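Local structure of myosin-I heavy chain (Dictyostelium discoideum, 5EJR) at residues A[319-324]-A[404-409]; A[304-309]-A[408-413]; A[12-17]-A[40-45]. The protein is an actin-based motor with ATPase activity, involved in early steps of phagocytosis and adhesion, whose tail ends in the MyTH4-FERM region described here. All blocks are in the same frame, centred on the assembly; numbering follows the deposited sequence.

Contact 1: A[319-324]-A[404-409]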
loop_
_atom_site.group_PDB
_atom_site.type_symbol
_atom_site.label_atom_id
_atom_site.label_comp_id
_atom_site.label_asym_id
_atom_site.label_seq_id
_atom_site.Cartn_x
_atom_site.Cartn_y
_atom_site.Cartn_z
ATOM N N CYS A 319 10.775 8.096 20.830
ATOM C CA CYS A 319 9.374 8.312 20.513
ATOM C C CYS A 319 8.981 9.759 20.859
ATOM O O CYS A 319 8.222 10.358 20.104
ATOM C CB CYS A 319 8.478 7.302 21.228
ATOM S SG CYS A 319 6.712 7.705 21.199
ATOM N N PHE A 320 9.476 10.304 21.985
ATOM C CA PHE A 320 9.139 11.663 22.393
ATOM C C PHE A 320 9.660 12.652 21.358
ATOM O O PHE A 320 8.952 13.575 20.989
ATOM C CB PHE A 320 9.701 12.012 23.771
ATOM C CG PHE A 320 9.357 13.415 24.218
ATOM C CD1 PHE A 320 8.031 13.816 24.353
ATOM C CD2 PHE A 320 10.358 14.344 24.491
ATOM C CE1 PHE A 320 7.715 15.131 24.721
ATOM C CE2 PHE A 320 10.033 15.665 24.864
ATOM C CZ PHE A 320 8.719 16.034 25.003
ATOM N N GLU A 321 10.883 12.428 20.884
ATOM C CA GLU A 321 11.516 13.290 19.897
ATOM C C GLU A 321 10.752 13.283 18.556
ATOM O O GLU A 321 10.503 14.348 17.977
ATOM C CB GLU A 321 13.014 12.936 19.753
ATOM C CG GLU A 321 13.831 13.927 18.932
ATOM C CD GLU A 321 13.702 15.392 19.314
ATOM O OE1 GLU A 321 13.433 15.688 20.500
ATOM O OE2 GLU A 321 13.870 16.247 18.419
ATOM N N LEU A 322 10.326 12.101 18.107
ATOM C CA LEU A 322 9.548 11.981 16.880
ATOM C C LEU A 322 8.191 12.620 17.034
ATOM O O LEU A 322 7.693 13.227 16.089
ATOM C CB LEU A 322 9.396 10.544 16.431
ATOM C CG LEU A 322 10.618 9.893 15.825
ATOM C CD1 LEU A 322 10.358 8.404 15.618
ATOM C CD2 LEU A 322 11.032 10.572 14.489
ATOM N N THR A 323 7.609 12.514 18.242
ATOM C CA THR A 323 6.317 13.130 18.548
ATOM C C THR A 323 6.419 14.637 18.507
ATOM O O THR A 323 5.569 15.276 17.881
ATOM C CB THR A 323 5.775 12.624 19.889
ATOM O OG1 THR A 323 5.668 11.205 19.801
ATOM C CG2 THR A 323 4.402 13.221 20.218
ATOM N N TYR A 324 7.416 15.204 19.218
ATOM C CA TYR A 324 7.613 16.647 19.264
ATOM C C TYR A 324 7.789 17.173 17.822
ATOM O O TYR A 324 7.105 18.113 17.436
ATOM C CB TYR A 324 8.824 17.020 20.163
ATOM C CG TYR A 324 9.315 18.425 19.872
ATOM C CD1 TYR A 324 8.530 19.537 20.172
ATOM C CD2 TYR A 324 10.528 18.637 19.223
ATOM C CE1 TYR A 324 8.956 20.823 19.867
ATOM C CE2 TYR A 324 10.944 19.920 18.875
ATOM C CZ TYR A 324 10.141 21.004 19.171
ATOM O OH TYR A 324 10.579 22.259 18.867
ATOM N N TYR A 404 11.642 20.095 28.812
ATOM C CA TYR A 404 10.495 20.760 29.429
ATOM C C TYR A 404 9.824 21.753 28.486
ATOM O O TYR A 404 8.603 21.916 28.545
ATOM C CB TYR A 404 10.858 21.388 30.768
ATOM C CG TYR A 404 9.659 21.868 31.541
ATOM C CD1 TYR A 404 8.843 20.971 32.236
ATOM C CD2 TYR A 404 9.295 23.211 31.535
ATOM C CE1 TYR A 404 7.719 21.414 32.936
ATOM C CE2 TYR A 404 8.190 23.665 32.246
ATOM C CZ TYR A 404 7.394 22.765 32.926
ATOM O OH TYR A 404 6.290 23.244 33.585
ATOM N N LEU A 405 10.611 22.400 27.608
ATOM C CA LEU A 405 10.077 23.326 26.610
ATOM C C LEU A 405 9.252 22.560 25.546
ATOM O O LEU A 405 8.217 23.046 25.100
ATOM C CB LEU A 405 11.211 24.109 25.948
ATOM C CG LEU A 405 11.931 25.195 26.785
ATOM C CD1 LEU A 405 13.227 25.632 26.067
ATOM C CD2 LEU A 405 11.015 26.413 27.069
ATOM N N LYS A 406 9.678 21.360 25.190
ATOM C CA LYS A 406 8.972 20.526 24.226
ATOM C C LYS A 406 7.604 20.081 24.807
ATOM O O LYS A 406 6.589 20.164 24.108
ATOM C CB LYS A 406 9.850 19.340 23.770
ATOM C CG LYS A 406 11.104 19.764 22.962
ATOM C CD LYS A 406 12.007 18.586 22.671
ATOM C CE LYS A 406 13.362 19.030 22.188
ATOM N NZ LYS A 406 14.225 17.882 21.842
ATOM N N LEU A 407 7.570 19.777 26.120
ATOM C CA LEU A 407 6.340 19.388 26.821
ATOM C C LEU A 407 5.383 20.566 26.926
ATOM O O LEU A 407 4.178 20.380 26.782
ATOM C CB LEU A 407 6.661 18.843 28.241
ATOM C CG LEU A 407 7.397 17.500 28.320
ATOM C CD1 LEU A 407 7.979 17.264 29.714
ATOM C CD2 LEU A 407 6.483 16.359 27.995
ATOM N N MET A 408 5.927 21.786 27.153
ATOM C CA MET A 408 5.169 23.037 27.271
ATOM C C MET A 408 4.540 23.347 25.909
ATOM O O MET A 408 3.392 23.775 25.845
ATOM C CB MET A 408 6.112 24.202 27.644
ATOM C CG MET A 408 6.445 24.318 29.104
ATOM S SD MET A 408 7.655 25.664 29.400
ATOM C CE MET A 408 6.636 27.116 29.113
ATOM N N PHE A 409 5.324 23.191 24.836
ATOM C CA PHE A 409 4.839 23.417 23.468
ATOM C C PHE A 409 3.672 22.449 23.171
ATOM O O PHE A 409 2.604 22.891 22.768
ATOM C CB PHE A 409 5.982 23.222 22.461
ATOM C CG PHE A 409 5.525 23.096 21.021
ATOM C CD1 PHE A 409 4.909 24.164 20.371
ATOM C CD2 PHE A 409 5.649 21.890 20.339
ATOM C CE1 PHE A 409 4.478 24.039 19.042
ATOM C CE2 PHE A 409 5.208 21.766 19.019
ATOM C CZ PHE A 409 4.609 22.837 18.388
#

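Contact 2: A[304-309]-A[408-413]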
loop_
_atom_site.group_PDB
_atom_site.type_symbol
_atom_site.label_atom_id
_atom_site.label_comp_id
_atom_site.label_asym_id
_atom_site.label_seq_id
_atom_site.Cartn_x
_atom_site.Cartn_y
_atom_site.Cartn_z
ATOM N N ASN A 304 -3.830 17.280 28.257
ATOM C CA ASN A 304 -4.116 18.294 29.271
ATOM C C ASN A 304 -3.357 18.075 30.566
ATOM O O ASN A 304 -3.190 19.030 31.344
ATOM C CB ASN A 304 -5.624 18.412 29.523
ATOM C CG ASN A 304 -6.349 18.955 28.312
ATOM O OD1 ASN A 304 -7.104 18.245 27.643
ATOM N ND2 ASN A 304 -6.034 20.184 27.929
ATOM N N LYS A 305 -2.846 16.828 30.784
ATOM C CA LYS A 305 -2.071 16.476 31.991
ATOM C C LYS A 305 -0.581 16.236 31.683
ATOM O O LYS A 305 0.148 15.721 32.530
ATOM C CB LYS A 305 -2.690 15.205 32.642
ATOM C CG LYS A 305 -4.116 15.441 33.107
ATOM C CD LYS A 305 -4.699 14.229 33.798
ATOM C CE LYS A 305 -6.065 14.542 34.372
ATOM N NZ LYS A 305 -6.787 13.300 34.762
ATOM N N ILE A 306 -0.132 16.551 30.461
ATOM C CA ILE A 306 1.243 16.266 30.028
ATOM C C ILE A 306 2.351 16.789 31.004
ATOM O O ILE A 306 3.309 16.064 31.269
ATOM C CB ILE A 306 1.477 16.742 28.573
ATOM C CG1 ILE A 306 2.836 16.227 28.020
ATOM C CG2 ILE A 306 1.304 18.247 28.415
ATOM C CD1 ILE A 306 3.094 16.505 26.487
ATOM N N LEU A 307 2.213 18.015 31.528
ATOM C CA LEU A 307 3.196 18.591 32.422
ATOM C C LEU A 307 3.260 17.881 33.778
ATOM O O LEU A 307 4.306 17.910 34.424
ATOM C CB LEU A 307 2.969 20.110 32.609
ATOM C CG LEU A 307 3.097 20.960 31.303
ATOM C CD1 LEU A 307 2.720 22.416 31.561
ATOM C CD2 LEU A 307 4.517 20.896 30.764
ATOM N N ASP A 308 2.168 17.225 34.175
ATOM C CA ASP A 308 2.120 16.505 35.444
ATOM C C ASP A 308 2.224 14.996 35.268
ATOM O O ASP A 308 2.180 14.284 36.265
ATOM C CB ASP A 308 0.888 16.915 36.265
ATOM C CG ASP A 308 0.900 18.393 36.655
ATOM O OD1 ASP A 308 1.913 18.852 37.219
ATOM O OD2 ASP A 308 -0.085 19.087 36.369
ATOM N N GLN A 309 2.371 14.504 34.001
ATOM C CA GLN A 309 2.541 13.074 33.696
ATOM C C GLN A 309 3.608 12.920 32.610
ATOM O O GLN A 309 3.428 12.167 31.634
ATOM C CB GLN A 309 1.232 12.437 33.229
ATOM C CG GLN A 309 0.021 12.708 34.099
ATOM C CD GLN A 309 -1.187 11.959 33.592
ATOM O OE1 GLN A 309 -1.414 11.802 32.386
ATOM N NE2 GLN A 309 -1.988 11.468 34.517
ATOM N N MET A 408 5.927 21.786 27.153
ATOM C CA MET A 408 5.169 23.037 27.271
ATOM C C MET A 408 4.540 23.347 25.909
ATOM O O MET A 408 3.392 23.775 25.845
ATOM C CB MET A 408 6.112 24.202 27.644
ATOM C CG MET A 408 6.445 24.318 29.104
ATOM S SD MET A 408 7.655 25.664 29.400
ATOM C CE MET A 408 6.636 27.116 29.113
ATOM N N PHE A 409 5.324 23.191 24.836
ATOM C CA PHE A 409 4.839 23.417 23.468
ATOM C C PHE A 409 3.672 22.449 23.171
ATOM O O PHE A 409 2.604 22.891 22.768
ATOM C CB PHE A 409 5.982 23.222 22.461
ATOM C CG PHE A 409 5.525 23.096 21.021
ATOM C CD1 PHE A 409 4.909 24.164 20.371
ATOM C CD2 PHE A 409 5.649 21.890 20.339
ATOM C CE1 PHE A 409 4.478 24.039 19.042
ATOM C CE2 PHE A 409 5.208 21.766 19.019
ATOM C CZ PHE A 409 4.609 22.837 18.388
ATOM N N ILE A 410 3.864 21.138 23.449
ATOM C CA ILE A 410 2.796 20.161 23.216
ATOM C C ILE A 410 1.565 20.480 24.067
ATOM O O ILE A 410 0.468 20.417 23.554
ATOM C CB ILE A 410 3.278 18.702 23.396
ATOM C CG1 ILE A 410 4.420 18.387 22.389
ATOM C CG2 ILE A 410 2.094 17.741 23.238
ATOM C CD1 ILE A 410 5.392 17.248 22.764
ATOM N N ASN A 411 1.755 20.865 25.327
ATOM C CA ASN A 411 0.642 21.220 26.210
ATOM C C ASN A 411 -0.183 22.374 25.628
ATOM O O ASN A 411 -1.406 22.339 25.635
ATOM C CB ASN A 411 1.151 21.581 27.620
ATOM C CG ASN A 411 0.017 21.950 28.564
ATOM O OD1 ASN A 411 -0.930 21.181 28.824
ATOM N ND2 ASN A 411 0.049 23.163 29.019
ATOM N N LEU A 412 0.501 23.403 25.136
ATOM C CA LEU A 412 -0.189 24.561 24.560
ATOM C C LEU A 412 -0.962 24.227 23.303
ATOM O O LEU A 412 -2.128 24.562 23.221
ATOM C CB LEU A 412 0.798 25.694 24.346
ATOM C CG LEU A 412 1.022 26.437 25.636
ATOM C CD1 LEU A 412 2.367 27.071 25.660
ATOM C CD2 LEU A 412 -0.103 27.443 25.885
ATOM N N ILE A 413 -0.334 23.553 22.340
ATOM C CA ILE A 413 -1.003 23.093 21.122
ATOM C C ILE A 413 -2.198 22.190 21.477
ATOM O O ILE A 413 -3.315 22.415 21.006
ATOM C CB ILE A 413 -0.009 22.318 20.218
ATOM C CG1 ILE A 413 1.036 23.264 19.607
ATOM C CG2 ILE A 413 -0.758 21.509 19.108
ATOM C CD1 ILE A 413 0.522 24.339 18.623
HETATM O O HOH W 1 -0.256 19.612 31.596
HETATM O O HOH W 2 -3.216 21.999 30.067
#

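Contact 3: A[12-17]-A[40-45]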
loop_
_atom_site.group_PDB
_atom_site.type_symbol
_atom_site.label_atom_id
_atom_site.label_comp_id
_atom_site.label_asym_id
_atom_site.label_seq_id
_atom_site.Cartn_x
_atom_site.Cartn_y
_atom_site.Cartn_z
ATOM N N THR A 12 -8.812 -33.966 -22.673
ATOM C CA THR A 12 -10.266 -33.831 -22.500
ATOM C C THR A 12 -10.723 -32.376 -22.237
ATOM O O THR A 12 -11.862 -32.177 -21.790
ATOM C CB THR A 12 -10.716 -34.752 -21.346
ATOM O OG1 THR A 12 -10.112 -34.307 -20.124
ATOM C CG2 THR A 12 -10.386 -36.219 -21.590
ATOM N N ARG A 13 -9.847 -31.365 -22.476
ATOM C CA ARG A 13 -10.157 -29.956 -22.181
ATOM C C ARG A 13 -9.726 -28.965 -23.260
ATOM O O ARG A 13 -10.418 -27.974 -23.484
ATOM C CB ARG A 13 -9.563 -29.532 -20.822
ATOM C CG ARG A 13 -10.060 -30.323 -19.608
ATOM C CD ARG A 13 -9.195 -30.049 -18.393
ATOM N NE ARG A 13 -9.700 -30.677 -17.167
ATOM C CZ ARG A 13 -9.376 -31.897 -16.753
ATOM N NH1 ARG A 13 -8.562 -32.658 -17.476
ATOM N NH2 ARG A 13 -9.877 -32.375 -15.623
ATOM N N PHE A 14 -8.572 -29.194 -23.897
ATOM C CA PHE A 14 -8.081 -28.290 -24.936
ATOM C C PHE A 14 -8.927 -28.436 -26.195
ATOM O O PHE A 14 -9.406 -29.535 -26.481
ATOM C CB PHE A 14 -6.600 -28.585 -25.255
ATOM C CG PHE A 14 -5.563 -27.667 -24.636
ATOM C CD1 PHE A 14 -5.615 -27.337 -23.283
ATOM C CD2 PHE A 14 -4.497 -27.187 -25.391
ATOM C CE1 PHE A 14 -4.640 -26.512 -22.708
ATOM C CE2 PHE A 14 -3.517 -26.367 -24.813
ATOM C CZ PHE A 14 -3.599 -26.031 -23.477
ATOM N N ARG A 15 -9.104 -27.333 -26.936
ATOM C CA ARG A 15 -9.854 -27.299 -28.190
ATOM C C ARG A 15 -9.216 -28.253 -29.212
ATOM O O ARG A 15 -9.915 -29.110 -29.761
ATOM C CB ARG A 15 -9.903 -25.871 -28.764
ATOM C CG ARG A 15 -10.692 -24.868 -27.927
ATOM C CD ARG A 15 -11.052 -23.652 -28.754
ATOM N NE ARG A 15 -11.545 -22.535 -27.942
ATOM C CZ ARG A 15 -12.810 -22.377 -27.559
ATOM N NH1 ARG A 15 -13.726 -23.288 -27.870
ATOM N NH2 ARG A 15 -13.166 -21.319 -26.842
ATOM N N SER A 16 -7.876 -28.131 -29.412
ATOM C CA SER A 16 -7.061 -28.920 -30.350
ATOM C C SER A 16 -7.162 -30.430 -30.148
ATOM O O SER A 16 -7.165 -31.170 -31.135
ATOM C CB SER A 16 -5.603 -28.465 -30.320
ATOM O OG SER A 16 -5.001 -28.747 -29.068
ATOM N N PHE A 17 -7.252 -30.883 -28.883
ATOM C CA PHE A 17 -7.389 -32.305 -28.546
ATOM C C PHE A 17 -8.828 -32.799 -28.715
ATOM O O PHE A 17 -9.036 -33.965 -29.035
ATOM C CB PHE A 17 -6.881 -32.587 -27.127
ATOM C CG PHE A 17 -5.378 -32.562 -26.990
ATOM C CD1 PHE A 17 -4.697 -31.361 -26.826
ATOM C CD2 PHE A 17 -4.642 -33.740 -27.026
ATOM C CE1 PHE A 17 -3.306 -31.339 -26.708
ATOM C CE2 PHE A 17 -3.250 -33.717 -26.904
ATOM C CZ PHE A 17 -2.592 -32.517 -26.745
ATOM N N THR A 40 0.634 -29.231 -30.767
ATOM C CA THR A 40 1.148 -27.940 -31.271
ATOM C C THR A 40 0.560 -26.718 -30.515
ATOM O O THR A 40 1.084 -25.599 -30.628
ATOM C CB THR A 40 0.968 -27.815 -32.797
ATOM O OG1 THR A 40 -0.419 -27.758 -33.119
ATOM C CG2 THR A 40 1.642 -28.938 -33.571
ATOM N N ALA A 41 -0.531 -26.944 -29.747
ATOM C CA ALA A 41 -1.193 -25.923 -28.947
ATOM C C ALA A 41 -0.322 -25.569 -27.735
ATOM O O ALA A 41 -0.456 -24.474 -27.206
ATOM C CB ALA A 41 -2.560 -26.414 -28.493
ATOM N N PHE A 42 0.578 -26.493 -27.317
ATOM C CA PHE A 42 1.515 -26.305 -26.208
ATOM C C PHE A 42 2.791 -25.563 -26.630
ATOM O O PHE A 42 3.652 -25.308 -25.785
ATOM C CB PHE A 42 1.919 -27.665 -25.626
ATOM C CG PHE A 42 0.849 -28.404 -24.866
ATOM C CD1 PHE A 42 0.337 -27.892 -23.677
ATOM C CD2 PHE A 42 0.404 -29.647 -25.297
ATOM C CE1 PHE A 42 -0.631 -28.593 -22.956
ATOM C CE2 PHE A 42 -0.558 -30.350 -24.571
ATOM C CZ PHE A 42 -1.064 -29.820 -23.404
ATOM N N TYR A 43 2.933 -25.247 -27.923
ATOM C CA TYR A 43 4.146 -24.629 -28.430
ATOM C C TYR A 43 3.984 -23.160 -28.762
ATOM O O TYR A 43 2.916 -22.740 -29.224
ATOM C CB TYR A 43 4.692 -25.407 -29.654
ATOM C CG TYR A 43 4.906 -26.896 -29.457
ATOM C CD1 TYR A 43 5.329 -27.404 -28.232
ATOM C CD2 TYR A 43 4.780 -27.785 -30.520
ATOM C CE1 TYR A 43 5.510 -28.771 -28.039
ATOM C CE2 TYR A 43 5.007 -29.151 -30.352
ATOM C CZ TYR A 43 5.367 -29.640 -29.104
ATOM O OH TYR A 43 5.591 -30.982 -28.911
ATOM N N PHE A 44 5.072 -22.389 -28.557
ATOM C CA PHE A 44 5.164 -20.958 -28.851
ATOM C C PHE A 44 4.828 -20.647 -30.314
ATOM O O PHE A 44 5.194 -21.402 -31.211
ATOM C CB PHE A 44 6.568 -20.404 -28.498
ATOM C CG PHE A 44 6.827 -18.974 -28.943
ATOM C CD1 PHE A 44 7.307 -18.698 -30.221
ATOM C CD2 PHE A 44 6.531 -17.902 -28.108
ATOM C CE1 PHE A 44 7.478 -17.377 -30.655
ATOM C CE2 PHE A 44 6.723 -16.582 -28.537
ATOM C CZ PHE A 44 7.192 -16.329 -29.808
ATOM N N ASN A 45 4.150 -19.521 -30.537
ATOM C CA ASN A 45 3.828 -18.989 -31.849
ATOM C C ASN A 45 3.850 -17.477 -31.761
ATOM O O ASN A 45 3.376 -16.906 -30.776
ATOM C CB ASN A 45 2.489 -19.503 -32.379
ATOM C CG ASN A 45 2.334 -19.321 -33.868
ATOM O OD1 ASN A 45 2.345 -18.198 -34.398
ATOM N ND2 ASN A 45 2.215 -20.430 -34.580
#

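Contact 1: A[319-324]-A[404-409]
Lys406 carries its ammonium group over to Glu321, where NZ donates to OE1 at 2.7 Å in a salt bridge. The nitrogen comes in on the syn side of the carboxylate, 25° out of its plane. The second oxygen stays back, with OE2 3.8 Å from NZ, making the grip one-pronged. Behind the charge the lysine chain is extended and crosses the Tyr324 ring: CG stands over the centre of one face, 3.7 Å from the ring centroid, as a CH-pi contact, and CD follows over the same face. At the edge of that ring, Tyr324 CE1 meets Phe409 CD2 at 3.5 Å. Phe320, with CG anti to the backbone N (chi1 -180°), reaches the other helix with its far end, CZ lying 3.7 Å from Lys406 CB and CE1 3.7 Å from Leu407 CD2. The segment axes pass 10.9 Å apart at 47°. Leu351 and Leu354 of helix 341-355 pack on Tyr324, and Trp313 and Thr314 on Phe320. Lys406 thus does two jobs: its methylenes belong to a buried aromatic layer, while its charge, at the partly exposed margin, is probably balanced by Glu321.

Contact 2: A[304-309]-A[408-413]
Asn411 offers the carboxamide around which the 304-309 turn is fitted, and Leu307 lies over one face of it, with CD1 3.8 Å from ND2 of Asn411. A water stands off the same face, above the oxygen: it donates to Asn411 OD1 at 3.3 Å. A second water, close to the amide plane, donates to OD1 at the shorter distance of 2.7 Å. Both waters also donate to the backbone carbonyl of Asn304, and the first accepts from Leu307 N at 2.9 Å. The two segments are therefore joined through two waters as well as by packing, with a doubled water bridge from Asn411 OD1 to Asn304 O.

Next to this polar margin the packing is apolar. The side chains of Ile306 and Asn411 run antiparallel past one another, and Ile306 CG2 comes within 3.4 Å of Asn411 CB, a close fit. The other branch of Ile306 starts anti to the backbone N (chi1 -170°) and continues extended (chi2 173°), bringing CD1 to 3.6 Å from Ile410 CG2, where the two isoleucines lie nearly perpendicular. Leu307 sends CD2 against the helix backbone, 4.0 Å from Met408 N, with CG the nearest atom of the Met408 side chain. The turn itself is closed by Asp308 N bonding to Lys305 O at 3.0 Å.

Ile410 is also packed against Val303, Phe420 and, on helix 317-332, Phe320 and Ile327. The turn leads from strand 290-296 toward helix 311-314, and helix 402-416 precedes the strand at 423-428. This is consistent with the three-lobed FERM fold, in which a ubiquitin-like lobe is followed by an all-helical one and then a PH-like one: here the entry segment of the helical lobe packs on its last helix.

Contact 3: A[12-17]-A[40-45]
Phe14 and Phe42 make an offset stack, their ring centroids 5.0 Å apart and the planes inclined by 29°. From its CB, Phe14 turns at an unusual first torsion (chi1 -101°), away from the staggered positions, and this places CG toward the 40-45 segment. CD2 is the first ring atom to touch: Ala41 CB lies 3.7 Å from it, at the ring edge and in the ring plane. One bond further, CE2 still feels Ala41 CB and also stands 4.1 Å above the plane of the Phe42 ring, displaced from its centre toward the rim. At the tip, CZ meets Phe42 CE1 at 4.0 Å.

Phe17 meets another part of the Phe42 rim, from the same side of the ring plane as Phe14, with CE1 3.6 Å from Phe42 CE2. These two rings touch rim to rim, neither covering the other's face, with planes at 61°. The three phenylalanines thus form an aromatic cluster. Ser16 fills in beside it: OG rests 3.4 Å from Ala41 CB, while its hydrogen bond goes to Pro38 O, just before the second segment, and so ties the first turn of helix 15-25 to the chain leading into 40-45. Within the turn, Tyr43 N bonds back to Thr40 O at 3.3 Å.

Phe14 occupies the N-cap position of helix 15-25, so the stack forms where that helix starts. Helix 5-11 closes over the cluster, with Trp9 on Phe14 and Leu6 and Ala10 on Phe42. From the MyTH4 helix 104-113, Cys109 packs on Phe14 and Arg113 NH1 bonds to Ala41 O; the contact therefore sits where the N-terminal helices and the 40-45 turn lie against that helix.

Overall arrangement
From the N terminus, contact 3 comes first, folding the chain back after helix 15-25 in a short loop complete well before the others open; it ties the start of helix 15-25 to the 40-45 turn, beside helix 104-113. The chain then runs through the MyTH4 helices and the ubiquitin-like lobe before reaching 304-309, where contact 2 opens. Contact 1 opens within the loop of contact 2, and both end on helix 402-416, their closing segments overlapping at Met408 and Phe409. Their centres are 9 Å apart, and they touch directly, Leu407 on Ile306 and Phe320 on Ile410, in the helical FERM lobe. Contact 3 lies on the opposite side of the chain's centre, about 68 Å from contact 1, centre to centre.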